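PDB 3I7T: RidA family protein, which is of unknown function but belongs to the trimeric YjgF/YER057c/UK114 (RidA) family, whose members include enamine/imine deaminases. Local coordinates for residues G33-G38 / L111-A116; R70-D75 / V100-L105. All coordinates share one frame; numbering follows the deposited sequence.

Contact 1. Residues G33-G38 / L111-A116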
loop_
_atom_site.group_PDB
_atom_site.type_symbol
_atom_site.label_atom_id
_atom_site.label_comp_id
_atom_site.label_asym_id
_atom_site.label_seq_id
_atom_site.Cartn_x
_atom_site.Cartn_y
_atom_site.Cartn_z
ATOM N N GLY A 33 6.039 -1.097 7.505
ATOM C CA GLY A 33 5.724 0.252 7.988
ATOM C C GLY A 33 6.707 0.569 9.099
ATOM O O GLY A 33 6.893 -0.228 10.032
ATOM N N THR A 34 7.355 1.724 8.998
ATOM C CA THR A 34 8.369 2.092 9.961
ATOM C C THR A 34 8.081 3.426 10.615
ATOM O O THR A 34 7.862 4.412 9.930
ATOM C CB THR A 34 9.727 2.225 9.270
ATOM O OG1 THR A 34 9.997 1.012 8.556
ATOM C CG2 THR A 34 10.822 2.486 10.303
ATOM N N THR A 35 8.125 3.468 11.944
ATOM C CA THR A 35 7.992 4.740 12.636
ATOM C C THR A 35 9.340 5.173 13.197
ATOM O O THR A 35 10.343 4.438 13.129
ATOM C CB THR A 35 6.967 4.663 13.772
ATOM O OG1 THR A 35 7.390 3.665 14.706
ATOM C CG2 THR A 35 5.588 4.307 13.239
ATOM N N GLY A 36 9.375 6.373 13.756
ATOM C CA GLY A 36 10.636 6.929 14.213
ATOM C C GLY A 36 10.579 7.488 15.611
ATOM O O GLY A 36 9.528 7.919 16.073
ATOM N N SER A 37 11.724 7.463 16.285
ATOM C CA SER A 37 11.885 8.159 17.548
ATOM C C SER A 37 12.058 9.653 17.271
ATOM O O SER A 37 12.293 10.067 16.135
ATOM C CB SER A 37 13.092 7.611 18.322
ATOM O OG SER A 37 13.073 6.191 18.369
ATOM N N GLY A 38 11.938 10.466 18.305
ATOM C CA GLY A 38 12.012 11.907 18.117
ATOM C C GLY A 38 10.735 12.583 18.568
ATOM O O GLY A 38 9.666 11.972 18.580
ATOM N N LEU A 111 3.854 10.119 14.846
ATOM C CA LEU A 111 3.263 11.143 13.987
ATOM C C LEU A 111 3.365 10.821 12.509
ATOM O O LEU A 111 2.729 11.466 11.671
ATOM C CB LEU A 111 3.964 12.467 14.245
ATOM C CG LEU A 111 3.881 12.950 15.688
ATOM C CD1 LEU A 111 4.679 14.243 15.834
ATOM C CD2 LEU A 111 2.430 13.133 16.125
ATOM N N VAL A 112 4.178 9.827 12.197
ATOM C CA VAL A 112 4.478 9.474 10.814
ATOM C C VAL A 112 4.918 8.014 10.747
ATOM O O VAL A 112 5.616 7.528 11.633
ATOM C CB VAL A 112 5.544 10.426 10.171
ATOM C CG1 VAL A 112 6.833 10.433 10.959
ATOM C CG2 VAL A 112 5.826 10.013 8.736
ATOM N N GLU A 113 4.450 7.300 9.729
ATOM C CA GLU A 113 4.936 5.955 9.458
ATOM C C GLU A 113 5.259 5.832 7.967
ATOM O O GLU A 113 4.518 6.339 7.130
ATOM C CB GLU A 113 3.901 4.915 9.876
ATOM C CG GLU A 113 4.317 3.461 9.597
ATOM C CD GLU A 113 3.496 2.478 10.406
ATOM O OE1 GLU A 113 2.905 2.895 11.422
ATOM O OE2 GLU A 113 3.416 1.291 10.029
ATOM N N ILE A 114 6.365 5.174 7.645
ATOM C CA ILE A 114 6.793 5.047 6.254
ATOM C C ILE A 114 7.040 3.598 5.850
ATOM O O ILE A 114 7.721 2.858 6.558
ATOM C CB ILE A 114 8.070 5.895 6.014
ATOM C CG1 ILE A 114 7.808 7.322 6.518
ATOM C CG2 ILE A 114 8.516 5.820 4.536
ATOM C CD1 ILE A 114 8.972 8.279 6.375
ATOM N N GLU A 115 6.476 3.198 4.712
ATOM C CA GLU A 115 6.804 1.930 4.077
ATOM C C GLU A 115 7.730 2.151 2.893
ATOM O O GLU A 115 7.791 3.250 2.332
ATOM C CB GLU A 115 5.526 1.281 3.546
ATOM C CG GLU A 115 4.517 0.961 4.604
ATOM C CD GLU A 115 3.215 0.474 3.982
ATOM O OE1 GLU A 115 3.079 0.574 2.747
ATOM O OE2 GLU A 115 2.339 -0.020 4.712
ATOM N N ALA A 116 8.406 1.098 2.457
ATOM C CA ALA A 116 9.204 1.205 1.253
ATOM C C ALA A 116 9.227 -0.118 0.479
ATOM O O ALA A 116 9.197 -1.204 1.079
ATOM C CB ALA A 116 10.618 1.652 1.591
HETATM O O HOH W 1 6.914 7.779 13.948
#
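Thr-34 and Ile-114 exchange two backbone hydrogen bonds, which defines them as an antiparallel hydrogen-bonded pair. Thr-34 N gives its proton to Ile-114 O at 2.7 Å, in a bond bent to 142° at the hydrogen. The return bond, from Ile-114 N to Thr-34 O, is straighter at 165° and measures 2.8 Å. Past Thr-35 and Glu-113 the backbones part, and at Gly-36 water 1 spans the gap, accepting from Gly-36 N and lying within hydrogen-bonding distance of Val-112 O, to which it can donate.

On the other face of the sheet, Glu-113 lies across the neighbouring strand. Its CG is anti to the backbone N (chi1 179°), and the extended chain carries OE2 to 3.3 Å from Gly-33 CA. The other oxygen, OE1, meets the methyl CG2 of Thr-35 at 3.5 Å, the two side chains crossing obliquely. Gly-33, without a side chain, also receives Glu-115 CG against its CA at 3.7 Å.

Outside the pair, Arg-21 and Ala-32 O hold Thr-34 OG1, while Ile-52 of helix 41-58 packs on Thr-34 and Ile-114. The carboxylate of Glu-115 is bound by Arg-70 and by Ser-98 and Arg-70 of the second subunit. Two buried acidic side chains thus border a backbone pairing at the trimer interface, and the paired arginines probably stabilise the charged form of Glu-115.

Contact 2. Residues R70-D75 / V100-L105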
loop_
_atom_site.group_PDB
_atom_site.type_symbol
_atom_site.label_atom_id
_atom_site.label_comp_id
_atom_site.label_asym_id
_atom_site.label_seq_id
_atom_site.Cartn_x
_atom_site.Cartn_y
_atom_site.Cartn_z
ATOM N N ARG A 70 5.623 5.029 0.966
ATOM C CA ARG A 70 4.242 5.377 1.279
ATOM C C ARG A 70 4.297 5.938 2.668
ATOM O O ARG A 70 4.889 5.316 3.557
ATOM C CB ARG A 70 3.340 4.145 1.226
ATOM C CG ARG A 70 1.868 4.437 1.515
ATOM C CD ARG A 70 0.976 3.198 1.258
ATOM N NE ARG A 70 0.892 2.889 -0.172
ATOM C CZ ARG A 70 1.522 1.879 -0.767
ATOM N NH1 ARG A 70 1.383 1.698 -2.067
ATOM N NH2 ARG A 70 2.275 1.042 -0.070
ATOM N N ILE A 71 3.709 7.124 2.837
ATOM C CA ILE A 71 3.819 7.885 4.070
ATOM C C ILE A 71 2.448 8.124 4.697
ATOM O O ILE A 71 1.575 8.715 4.073
ATOM C CB ILE A 71 4.490 9.259 3.800
ATOM C CG1 ILE A 71 5.847 9.075 3.106
ATOM C CG2 ILE A 71 4.626 10.074 5.101
ATOM C CD1 ILE A 71 6.445 10.362 2.620
ATOM N N TYR A 72 2.269 7.638 5.922
ATOM C CA TYR A 72 1.096 7.939 6.727
ATOM C C TYR A 72 1.448 8.984 7.766
ATOM O O TYR A 72 2.393 8.802 8.532
ATOM C CB TYR A 72 0.608 6.685 7.455
ATOM C CG TYR A 72 0.445 5.480 6.563
ATOM C CD1 TYR A 72 -0.694 5.323 5.792
ATOM C CD2 TYR A 72 1.428 4.501 6.490
ATOM C CE1 TYR A 72 -0.860 4.225 4.958
ATOM C CE2 TYR A 72 1.272 3.392 5.660
ATOM C CZ TYR A 72 0.120 3.265 4.895
ATOM O OH TYR A 72 -0.054 2.171 4.061
ATOM N N VAL A 73 0.662 10.052 7.820
ATOM C CA VAL A 73 0.868 11.092 8.809
ATOM C C VAL A 73 -0.401 11.336 9.614
ATOM O O VAL A 73 -1.517 11.099 9.130
ATOM C CB VAL A 73 1.347 12.403 8.174
ATOM C CG1 VAL A 73 2.753 12.244 7.647
ATOM C CG2 VAL A 73 0.371 12.864 7.067
ATOM N N THR A 74 -0.247 11.808 10.848
ATOM C CA THR A 74 -1.426 12.105 11.642
ATOM C C THR A 74 -1.915 13.537 11.392
ATOM O O THR A 74 -3.046 13.870 11.720
ATOM C CB THR A 74 -1.243 11.809 13.163
ATOM O OG1 THR A 74 -0.151 12.573 13.702
ATOM C CG2 THR A 74 -1.007 10.312 13.389
ATOM N N ASP A 75 -1.075 14.377 10.800
ATOM C CA ASP A 75 -1.501 15.726 10.450
ATOM C C ASP A 75 -0.918 16.139 9.114
ATOM O O ASP A 75 0.227 16.598 9.044
ATOM C CB ASP A 75 -1.084 16.728 11.518
ATOM C CG ASP A 75 -1.540 18.135 11.193
ATOM O OD1 ASP A 75 -1.984 18.357 10.039
ATOM O OD2 ASP A 75 -1.460 19.015 12.083
ATOM N N VAL A 100 -0.815 10.156 2.996
ATOM C CA VAL A 100 -2.200 10.335 3.419
ATOM C C VAL A 100 -2.305 10.484 4.918
ATOM O O VAL A 100 -1.485 9.974 5.677
ATOM C CB VAL A 100 -3.113 9.170 3.022
ATOM C CG1 VAL A 100 -3.200 9.051 1.498
ATOM C CG2 VAL A 100 -2.635 7.873 3.683
ATOM N N GLU A 101 -3.346 11.172 5.345
ATOM C CA GLU A 101 -3.538 11.350 6.757
ATOM C C GLU A 101 -4.369 10.206 7.325
ATOM O O GLU A 101 -5.405 9.842 6.762
ATOM C CB GLU A 101 -4.221 12.675 7.007
ATOM C CG GLU A 101 -4.201 13.095 8.438
ATOM C CD GLU A 101 -4.790 14.462 8.592
ATOM O OE1 GLU A 101 -4.115 15.449 8.231
ATOM O OE2 GLU A 101 -5.938 14.544 9.052
ATOM N N VAL A 102 -3.911 9.643 8.441
ATOM C CA VAL A 102 -4.691 8.625 9.152
ATOM C C VAL A 102 -5.150 9.142 10.523
ATOM O O VAL A 102 -4.572 10.088 11.057
ATOM C CB VAL A 102 -3.898 7.305 9.305
ATOM C CG1 VAL A 102 -3.681 6.671 7.936
ATOM C CG2 VAL A 102 -2.564 7.553 10.005
ATOM N N THR A 103 -6.171 8.517 11.100
ATOM C CA THR A 103 -6.627 8.960 12.413
ATOM C C THR A 103 -5.588 8.699 13.493
ATOM O O THR A 103 -5.382 9.540 14.360
ATOM C CB THR A 103 -8.001 8.362 12.821
ATOM O OG1 THR A 103 -8.003 6.945 12.599
ATOM C CG2 THR A 103 -9.120 8.997 12.016
ATOM N N ALA A 104 -4.924 7.545 13.432
ATOM C CA ALA A 104 -3.924 7.177 14.441
ATOM C C ALA A 104 -2.869 6.210 13.907
ATOM O O ALA A 104 -3.124 5.468 12.970
ATOM C CB ALA A 104 -4.615 6.571 15.673
ATOM N N LEU A 105 -1.676 6.243 14.501
ATOM C CA LEU A 105 -0.693 5.179 14.322
ATOM C C LEU A 105 -0.701 4.306 15.589
ATOM O O LEU A 105 -1.492 4.544 16.500
ATOM C CB LEU A 105 0.704 5.750 14.014
ATOM C CG LEU A 105 0.751 6.644 12.766
ATOM C CD1 LEU A 105 2.025 7.478 12.691
ATOM C CD2 LEU A 105 0.532 5.850 11.475
HETATM O O HOH W 2 -5.278 12.423 12.771
#
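Val-100 enters the contact beside Tyr-72, its parallel-strand partner, with the two side chains lying side by side and pointing the same way. Val-100 N donates to Ile-71 O at 3.0 Å, and Val-100 O accepts from Val-73 N. One residue thus bonds to those before and after its partner, as parallel pairing requires. Its methyl CG2 touches Tyr-72 CD1 at 3.8 Å.

Glu-101 pairs with Val-73, and its CA lies 3.1 Å from Val-73 O in a CA-H...O contact. CG is anti to the backbone N (chi1 -167°), running past Val-73 O and Thr-74 O. OE1 ends 4.0 Å from Asp-75 OD1, with the carboxylate planes 85° apart. These like charges have separate partners: Ile-76 N and Thr-103 OG1 of the third subunit bond to Glu-101, Ser-77 OG and, weakly, Arg-78 to Asp-75. Proximity alone would tend to raise the proton affinity of either acid, though these partners would offset it.

Val-102 N closes the backbone pairing on Val-73 O at 2.9 Å, while its CG1 reaches Tyr-72 CD1 at 3.9 Å. Water 2 sits between Val-102 O and Thr-74 O, close enough to donate to either, where direct strand bonds stop. The chain then turns through Thr-103 and Ala-104, and Leu-105 comes back over the first segment: CD2 packs on Tyr-72 CB at 4.1 Å and CG meets Thr-74 CG2.

The pairing joins the two strands of a beta-alpha-beta unit, 66-73 and 99-101. Helix 79-90 of that unit places Val-82 against Ile-71 and Val-73; on its other edge, strand 66-73 is bonded to strand 112-119.

Overall arrangement
Contacts 1 and 2 are parts of one mixed sheet, in which strands 28-35, 112-119, 66-73 and 99-101 lie side by side in that order; their centres lie about 10 Å apart. Strands 112-119 and 66-73 join them directly: Glu-113 N approaches Tyr-72 O at 2.8 Å, a probable hydrogen bond, and the Arg-70 bridge, 3.0 Å from NH2 to Glu-115 OE1, crosses the same boundary. Both segments of contact 2 fall in the chain between the two segments of contact 1. Both contacts touch the second subunit, and Arg-70 NH1 also reaches Glu-115 of the third. Family deaminases place their active sites at subunit interfaces, but no ligand locates such a site here.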